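Local coordinates for phosphatidylinositol 4,5-bisphosphate-binding protein SLM1 (Saccharomyces cerevisiae, PDB 4A6K), which binds phosphatidylinositol 4,5-bisphosphate at the plasma membrane and, with SLM2, acts as an effector of TORC2 and calcineurin signalling in actin polarization, at the interface of chains A and B. Sequence-based numbering; all coordinates share one arbitrary frame. Chains: chain A/B, Phosphatidylinositol 4,5-bisphosphate-binding protein SLM1.

The interface of chains A and B. Residues chain A 115-116, 118-119; chain B 7, 31-32, 112, 115-116.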
ATOM      1  N   ILE A 115       4.207   4.957 -10.599  1.00 14.26           N
ATOM      2  CA  ILE A 115       4.880   5.002  -9.316  1.00 15.42           C
ATOM      3  C   ILE A 115       4.823   3.718  -8.512  1.00 15.98           C
ATOM      4  O   ILE A 115       5.644   3.552  -7.597  1.00 16.70           O
ATOM      5  CB  ILE A 115       4.535   6.275  -8.441  1.00 16.24           C
ATOM      6  CG1 ILE A 115       3.093   6.277  -7.913  1.00 17.55           C
ATOM      7  CG2 ILE A 115       4.844   7.578  -9.244  1.00 15.12           C
ATOM      8  CD1 ILE A 115       2.822   7.385  -6.953  1.00 16.20           C
ATOM      9  N   LEU A 116       3.973   2.776  -8.930  1.00 14.10           N
ATOM     10  CA  LEU A 116       3.873   1.491  -8.216  1.00 15.87           C
ATOM     11  C   LEU A 116       4.569   0.366  -8.992  1.00 18.71           C
ATOM     12  O   LEU A 116       4.655  -0.758  -8.493  1.00 19.04           O
ATOM     13  CB  LEU A 116       2.386   1.107  -8.021  1.00 17.60           C
ATOM     14  CG  LEU A 116       1.611   1.897  -6.958  1.00 14.39           C
ATOM     15  CD1 LEU A 116       0.092   1.638  -7.023  1.00 18.45           C
ATOM     16  CD2 LEU A 116       2.207   1.580  -5.553  1.00 15.95           C
ATOM     17  N   SER A 118       7.874   0.845 -10.720  1.00 21.29           N
ATOM     18  CA  SER A 118       9.184   1.349 -11.086  1.00 23.72           C
ATOM     19  C   SER A 118      10.278   0.254 -10.985  1.00 26.62           C
ATOM     20  O   SER A 118      11.330   0.354 -11.644  1.00 26.52           O
ATOM     21  CB  SER A 118       9.535   2.588 -10.195  1.00 23.33           C
ATOM     22  OG  SER A 118       9.931   2.190  -8.900  1.00 24.78           O
ATOM     23  N   THR A 119      10.041  -0.804 -10.216  1.00 29.31           N
ATOM     24  CA  THR A 119      11.131  -1.808  -9.992  1.00 35.06           C
ATOM     25  C   THR A 119      11.040  -3.055 -10.892  1.00 35.89           C
ATOM     26  O   THR A 119      10.991  -4.197 -10.385  1.00 38.73           O
ATOM     27  CB  THR A 119      11.246  -2.210  -8.478  1.00 36.00           C
ATOM     28  OG1 THR A 119      11.142  -1.033  -7.672  1.00 39.39           O
ATOM     29  CG2 THR A 119      12.579  -2.883  -8.159  1.00 38.38           C
TER
ATOM     30  N   ILE B   7      10.155   0.788  -2.137  1.00 22.53           N
ATOM     31  CA  ILE B   7      10.803   0.417  -3.413  1.00 19.91           C
ATOM     32  C   ILE B   7      12.246  -0.005  -3.160  1.00 19.34           C
ATOM     33  O   ILE B   7      12.767  -0.966  -3.772  1.00 20.25           O
ATOM     34  CB  ILE B   7      10.697   1.594  -4.389  1.00 18.13           C
ATOM     35  CG1 ILE B   7       9.206   1.838  -4.686  1.00 20.71           C
ATOM     36  CG2 ILE B   7      11.511   1.378  -5.707  1.00 19.95           C
ATOM     37  CD1 ILE B   7       8.904   3.207  -5.278  1.00 18.46           C
ATOM     38  N   PRO B  31       6.840   5.065  -3.137  1.00 13.89           N
ATOM     39  CA  PRO B  31       6.287   5.711  -4.332  1.00 14.97           C
ATOM     40  C   PRO B  31       6.113   7.204  -4.168  1.00 14.65           C
ATOM     41  O   PRO B  31       6.073   7.910  -5.131  1.00 16.27           O
ATOM     42  CB  PRO B  31       4.899   5.020  -4.512  1.00 16.13           C
ATOM     43  CG  PRO B  31       5.163   3.642  -3.894  1.00 14.66           C
ATOM     44  CD  PRO B  31       5.977   3.967  -2.645  1.00 14.63           C
ATOM     45  N   ASN B  32       6.015   7.696  -2.923  1.00 15.00           N
ATOM     46  CA  ASN B  32       5.788   9.094  -2.644  1.00 14.30           C
ATOM     47  C   ASN B  32       6.995   9.917  -2.176  1.00 13.42           C
ATOM     48  O   ASN B  32       7.052  11.114  -2.409  1.00 14.60           O
ATOM     49  CB  ASN B  32       4.753   9.144  -1.541  1.00 16.23           C
ATOM     50  CG  ASN B  32       3.451   8.393  -1.963  1.00 18.58           C
ATOM     51  OD1 ASN B  32       3.089   8.439  -3.148  1.00 19.80           O
ATOM     52  ND2 ASN B  32       2.789   7.694  -1.013  1.00 20.91           N
ATOM     53  N   ASN B 112      15.370   3.747 -10.248  1.00 16.08           N
ATOM     54  CA  ASN B 112      14.066   3.912  -9.602  1.00 16.51           C
ATOM     55  C   ASN B 112      13.605   5.327  -9.562  1.00 18.27           C
ATOM     56  O   ASN B 112      12.452   5.676  -9.967  1.00 16.36           O
ATOM     57  CB  ASN B 112      14.037   3.265  -8.207  1.00 16.38           C
ATOM     58  CG  ASN B 112      13.855   1.731  -8.300  1.00 21.50           C
ATOM     59  OD1 ASN B 112      12.800   1.278  -8.720  1.00 23.16           O
ATOM     60  ND2 ASN B 112      14.912   0.963  -8.022  1.00 18.73           N
ATOM     61  N   ILE B 115      12.375   6.861 -12.922  1.00 21.17           N
ATOM     62  CA  ILE B 115      10.987   6.494 -13.250  1.00 22.43           C
ATOM     63  C   ILE B 115       9.991   7.246 -12.342  1.00 21.33           C
ATOM     64  O   ILE B 115       9.027   7.839 -12.797  1.00 20.97           O
ATOM     65  CB  ILE B 115      10.828   4.980 -13.138  1.00 22.83           C
ATOM     66  CG1 ILE B 115      11.533   4.297 -14.325  1.00 26.28           C
ATOM     67  CG2 ILE B 115       9.289   4.580 -13.043  1.00 25.43           C
ATOM     68  CD1 ILE B 115      11.795   2.802 -14.099  1.00 29.91           C
ATOM     69  N   LEU B 116      10.255   7.286 -11.045  1.00 19.04           N
ATOM     70  CA  LEU B 116       9.321   7.918 -10.120  1.00 20.10           C
ATOM     71  C   LEU B 116       9.117   9.417 -10.405  1.00 21.25           C
ATOM     72  O   LEU B 116       8.025   9.957 -10.157  1.00 23.28           O
ATOM     73  CB  LEU B 116       9.755   7.668  -8.660  1.00 17.80           C
ATOM     74  CG  LEU B 116       9.760   6.171  -8.327  1.00 18.97           C
ATOM     75  CD1 LEU B 116      10.563   5.892  -7.069  1.00 17.19           C
ATOM     76  CD2 LEU B 116       8.285   5.643  -8.130  1.00 22.08           C
TER
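Two copies of the Slm1 PH domain, the domain that binds phosphoinositide, meet here in an asymmetric contact. The end of the C-terminal helix 103-116 of chain A and the tail after it lie against helix 103-117 and two loop segments of chain B. The protein pairs with SLM2 and also binds copies of itself, but the structure alone does not show whether this contact between PH domains serves that association.

The polar part centres on the side-chain amide oxygen of B:Asn112. Two hydroxyls of the chain A tail donate to it. A:Ser118 OG lies 3.0 Å from B:Asn112 OD1, in the carbonyl plane and on a lone pair, with a C=O...donor angle of 137°. A:Thr119 OG1 is also 3.0 Å from B:Asn112 OD1, but it comes from above that plane, 32° out of it. The oxygen is thus gripped by two donors from different directions, which should limit rotation of the amide. A:Ser118 OG sits in the crowded position between its own backbone N and carbonyl carbon (chi1 77°). A:Thr119 OG1 is instead anti to its own carbonyl carbon. The CG2 methyl of B:Ile7 borders both hydroxyls.

The apolar part runs to one side of it, from B:Ile115 through B:Leu116 to B:Pro31. A:Ser118 CB packs tightly on the B:Ile115 CG2 methyl at 3.5 Å. The A:Ile115 side chain crosses both B:Leu116 and B:Pro31 at about a right angle. B:Leu116 reaches the helix backbone with one branch: its CD2 is 3.7 Å from A:Ile115 CA. The far tip of A:Ile115, CD1, is 4.0 Å from the ring carbon B:Pro31 CB. A:Leu116 adds a marginal contact, its CD2 methyl meeting B:Pro31 CG obliquely.

The backbone carbonyl of A:Ile115 points almost straight at the CD1 methyl of B:Ile7. Two carbons flank its oxygen: A:Ile115 O lies 3.4 Å from B:Leu116 CD2 and 3.5 Å from B:Pro31 CB.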